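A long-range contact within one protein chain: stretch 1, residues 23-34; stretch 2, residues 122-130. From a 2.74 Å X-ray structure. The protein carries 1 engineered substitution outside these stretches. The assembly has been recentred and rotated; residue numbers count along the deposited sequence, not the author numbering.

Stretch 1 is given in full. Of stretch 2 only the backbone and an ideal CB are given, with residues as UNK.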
# COMPACT_ATOMS: atom_id res chain seq x y z
N ALA A 23 -6.99 5.83 11.36
CA ALA A 23 -6.26 6.43 12.44
C ALA A 23 -5.70 7.77 12.01
O ALA A 23 -5.28 7.94 10.86
CB ALA A 23 -5.12 5.52 12.87
N ARG A 24 -5.72 8.71 12.94
CA ARG A 24 -4.93 9.92 12.81
C ARG A 24 -3.57 9.66 13.41
O ARG A 24 -3.45 9.13 14.52
CB ARG A 24 -5.60 11.05 13.58
CG ARG A 24 -4.77 12.32 13.61
CD ARG A 24 -5.62 13.53 13.27
NE ARG A 24 -4.82 14.41 12.43
CZ ARG A 24 -5.29 15.14 11.43
NH1 ARG A 24 -6.58 15.12 11.12
NH2 ARG A 24 -4.44 15.88 10.73
N ALA A 25 -2.52 10.01 12.68
CA ALA A 25 -1.17 9.86 13.19
C ALA A 25 -0.47 11.16 12.88
O ALA A 25 -0.08 11.39 11.73
CB ALA A 25 -0.48 8.69 12.50
N GLY A 26 -0.38 12.04 13.87
CA GLY A 26 0.15 13.40 13.67
C GLY A 26 -0.65 14.16 12.63
O GLY A 26 -1.82 14.42 12.81
N ASP A 27 -0.00 14.49 11.52
CA ASP A 27 -0.66 15.20 10.41
C ASP A 27 -1.34 14.26 9.45
O ASP A 27 -2.18 14.71 8.64
CB ASP A 27 0.33 16.05 9.61
CG ASP A 27 0.97 17.13 10.44
OD1 ASP A 27 0.35 17.60 11.43
OD2 ASP A 27 2.12 17.49 10.10
N PHE A 28 -0.98 12.97 9.49
CA PHE A 28 -1.51 12.04 8.52
C PHE A 28 -2.75 11.31 8.99
O PHE A 28 -2.94 11.10 10.20
CB PHE A 28 -0.45 11.05 8.11
CG PHE A 28 0.61 11.63 7.27
CD1 PHE A 28 0.55 11.51 5.89
CD2 PHE A 28 1.69 12.30 7.84
CE1 PHE A 28 1.55 12.05 5.09
CE2 PHE A 28 2.69 12.85 7.07
CZ PHE A 28 2.62 12.73 5.70
N VAL A 29 -3.59 10.92 8.03
CA VAL A 29 -4.77 10.11 8.30
C VAL A 29 -4.84 8.89 7.38
O VAL A 29 -4.88 9.02 6.14
CB VAL A 29 -6.01 10.94 8.12
CG1 VAL A 29 -7.26 10.06 8.22
CG2 VAL A 29 -6.03 12.07 9.16
N PHE A 30 -4.85 7.71 8.00
CA PHE A 30 -4.83 6.45 7.28
C PHE A 30 -6.18 5.80 7.34
O PHE A 30 -6.61 5.37 8.38
CB PHE A 30 -3.79 5.49 7.88
CG PHE A 30 -2.36 6.00 7.81
CD1 PHE A 30 -1.48 5.50 6.87
CD2 PHE A 30 -1.90 6.99 8.68
CE1 PHE A 30 -0.16 5.97 6.80
CE2 PHE A 30 -0.61 7.46 8.62
CZ PHE A 30 0.27 6.95 7.68
N ILE A 31 -6.87 5.72 6.22
CA ILE A 31 -8.14 5.06 6.22
C ILE A 31 -7.99 3.57 5.86
O ILE A 31 -7.31 3.22 4.88
CB ILE A 31 -9.11 5.79 5.28
CG1 ILE A 31 -9.18 7.28 5.63
CG2 ILE A 31 -10.48 5.16 5.33
CD1 ILE A 31 -9.71 7.62 7.07
N GLY A 32 -8.60 2.70 6.66
CA GLY A 32 -8.63 1.26 6.34
C GLY A 32 -9.38 0.97 5.05
O GLY A 32 -10.05 1.85 4.48
N GLY A 33 -9.28 -0.26 4.56
CA GLY A 33 -9.93 -0.63 3.32
C GLY A 33 -11.42 -0.39 3.42
O GLY A 33 -12.05 -0.82 4.38
N MET A 34 -11.95 0.32 2.42
CA MET A 34 -13.35 0.65 2.32
C MET A 34 -13.98 0.00 1.10
O MET A 34 -13.35 -0.11 0.06
CB MET A 34 -13.51 2.16 2.20
CG MET A 34 -13.34 2.90 3.53
SD MET A 34 -14.48 2.38 4.81
CE MET A 34 -13.60 3.09 6.16
N UNK A 122 -10.85 0.09 -1.59
CA UNK A 122 -9.92 1.21 -1.74
C UNK A 122 -9.18 1.52 -0.46
O UNK A 122 -9.74 1.37 0.59
CB UNK A 122 -10.67 2.46 -2.21
N UNK A 123 -7.91 1.91 -0.59
CA UNK A 123 -7.07 2.38 0.52
C UNK A 123 -6.70 3.84 0.35
O UNK A 123 -6.10 4.21 -0.66
CB UNK A 123 -5.80 1.53 0.63
N UNK A 124 -7.02 4.66 1.35
CA UNK A 124 -6.82 6.08 1.24
C UNK A 124 -5.94 6.53 2.35
O UNK A 124 -6.10 6.08 3.48
CB UNK A 124 -8.15 6.84 1.25
N UNK A 125 -5.00 7.41 2.01
CA UNK A 125 -4.07 8.06 2.95
C UNK A 125 -4.10 9.57 2.72
O UNK A 125 -4.00 10.04 1.59
CB UNK A 125 -2.65 7.52 2.78
N UNK A 126 -4.27 10.32 3.80
CA UNK A 126 -4.50 11.76 3.69
C UNK A 126 -3.49 12.54 4.54
O UNK A 126 -3.00 12.05 5.57
CB UNK A 126 -5.93 12.10 4.12
N UNK A 127 -3.17 13.75 4.08
CA UNK A 127 -2.30 14.67 4.81
C UNK A 127 -3.15 15.84 5.16
O UNK A 127 -3.56 16.57 4.26
CB UNK A 127 -1.07 15.09 4.01
N UNK A 128 -3.40 16.03 6.46
CA UNK A 128 -4.29 17.09 6.89
C UNK A 128 -3.77 17.80 8.14
O UNK A 128 -4.33 17.61 9.23
CB UNK A 128 -5.69 16.52 7.15
N UNK A 129 -2.72 18.64 8.01
CA UNK A 129 -2.09 19.26 9.20
C UNK A 129 -3.10 19.92 10.12
O UNK A 129 -4.09 20.47 9.64
CB UNK A 129 -1.05 20.30 8.77
N UNK A 130 -2.86 19.86 11.43
CA UNK A 130 -3.70 20.58 12.43
C UNK A 130 -3.14 21.98 12.72
O UNK A 130 -3.48 22.95 12.02
CB UNK A 130 -3.78 19.78 13.73

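Strand 122-127 runs antiparallel to strand 28-34, so backbone pairing sets the frame. Side chains of stretch 1 alternate from Phe28 to Ile31; the Gly32-Gly33 step breaks the alternation, and Met34 returns to the face of Val29 and Ile31.

Position 122 pairs with Met34 through two backbone bonds, Met34 N to 122 O at 3.1 Å and 122 N to Met34 O at 3.0 Å. Its CB joins the Met34 face, where a branched or long aliphatic residue would suit. It is Ile122, whose CG2 lies 4.1 Å from Met34 CB, while its end leads away.

Position 123 points sideways, the ideal CB 4.8 Å from Ile31 O and 5.4 Å from Gly33 CA; with no side chain at Gly33 to meet it, stretch 1 selects little here, and small or polar types would fit. Asp123's end comes nearer, OD1 reaching 3.4 Å from Gly33 CA.

At 124 the carbonyl accepts a bond from Ile31 N (N to O 2.9 Å). The ideal CB would stand 4.3 Å from Ile31 CB, and phi of -122° asks for no special residue, so alanine or a small aliphatic looks plausible. It is Gly124, its space taken from 126.

The CB at 125 shares the Phe30 face, 4.7 Å from Phe30 CD1. A beta-branched residue would suit both the extended backbone and the ring. Thr125 sets its CG2 over one face of the Phe30 ring, 4.2 Å from the centroid, a CH-pi contact; its OG1 is hydrogen-bonded elsewhere in the structure.

Position 126 is locked to Val29 by paired bonds, Val29 N to 126 O at 2.8 Å and 126 N to Val29 O at 2.7 Å. Its CB points to the face of Val29 and Ile31, inviting a large apolar side chain. Phe126 answers with chi1 in m: its CB lies 4.1 Å from Val29 CB, and its CE1 reaches Ile31 CG1 at 3.8 Å. That CE1 is also 3.1 Å from the ideal CB of Gly124, so a CB there would clash.

At 127 the ideal CB is 4.2 Å from Phe28 CE1, so leucine, methionine or an aromatic could cover that ring. Tyr127, chi1 t, places CD1 3.8 Å from Phe28 CZ, the planes oblique at 47°.

Position 128 donates its N to Asp27 O at 2.8 Å. Its CB points sideways, 3.8 Å from Arg24 NH2, favouring something small. Ala128 fits.

Position 129, phi -51°, points away and tolerates many residues, including the deposited Pro129. Position 130 has loose surroundings, and Ala130 adds little.

Stretch 2, residues 122-130: IDGTFYAPA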
# COMPACT_ATOMS: atom_id res chain seq x y z
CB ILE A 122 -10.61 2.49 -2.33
CG1 ILE A 122 -9.58 3.61 -2.61
CG2 ILE A 122 -11.69 3.05 -1.41
CD1 ILE A 122 -10.06 4.66 -3.58
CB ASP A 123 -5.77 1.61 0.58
CG ASP A 123 -5.94 0.23 1.11
OD1 ASP A 123 -7.07 -0.09 1.56
OD2 ASP A 123 -4.94 -0.53 1.09
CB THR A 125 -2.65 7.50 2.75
OG1 THR A 125 -2.72 6.08 2.78
CG2 THR A 125 -1.69 7.99 3.82
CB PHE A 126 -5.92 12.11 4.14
CG PHE A 126 -7.02 11.47 3.32
CD1 PHE A 126 -7.31 10.11 3.44
CD2 PHE A 126 -7.79 12.23 2.46
CE1 PHE A 126 -8.33 9.53 2.70
CE2 PHE A 126 -8.80 11.66 1.72
CZ PHE A 126 -9.08 10.31 1.82
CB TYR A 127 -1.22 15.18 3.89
CG TYR A 127 -0.26 16.16 4.52
CD1 TYR A 127 0.46 15.82 5.67
CD2 TYR A 127 -0.02 17.39 3.93
CE1 TYR A 127 1.38 16.70 6.24
CE2 TYR A 127 0.90 18.28 4.47
CZ TYR A 127 1.59 17.93 5.64
OH TYR A 127 2.50 18.82 6.19
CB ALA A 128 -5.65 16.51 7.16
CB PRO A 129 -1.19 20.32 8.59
CG PRO A 129 -0.85 19.83 7.28
CD PRO A 129 -2.08 19.11 6.77
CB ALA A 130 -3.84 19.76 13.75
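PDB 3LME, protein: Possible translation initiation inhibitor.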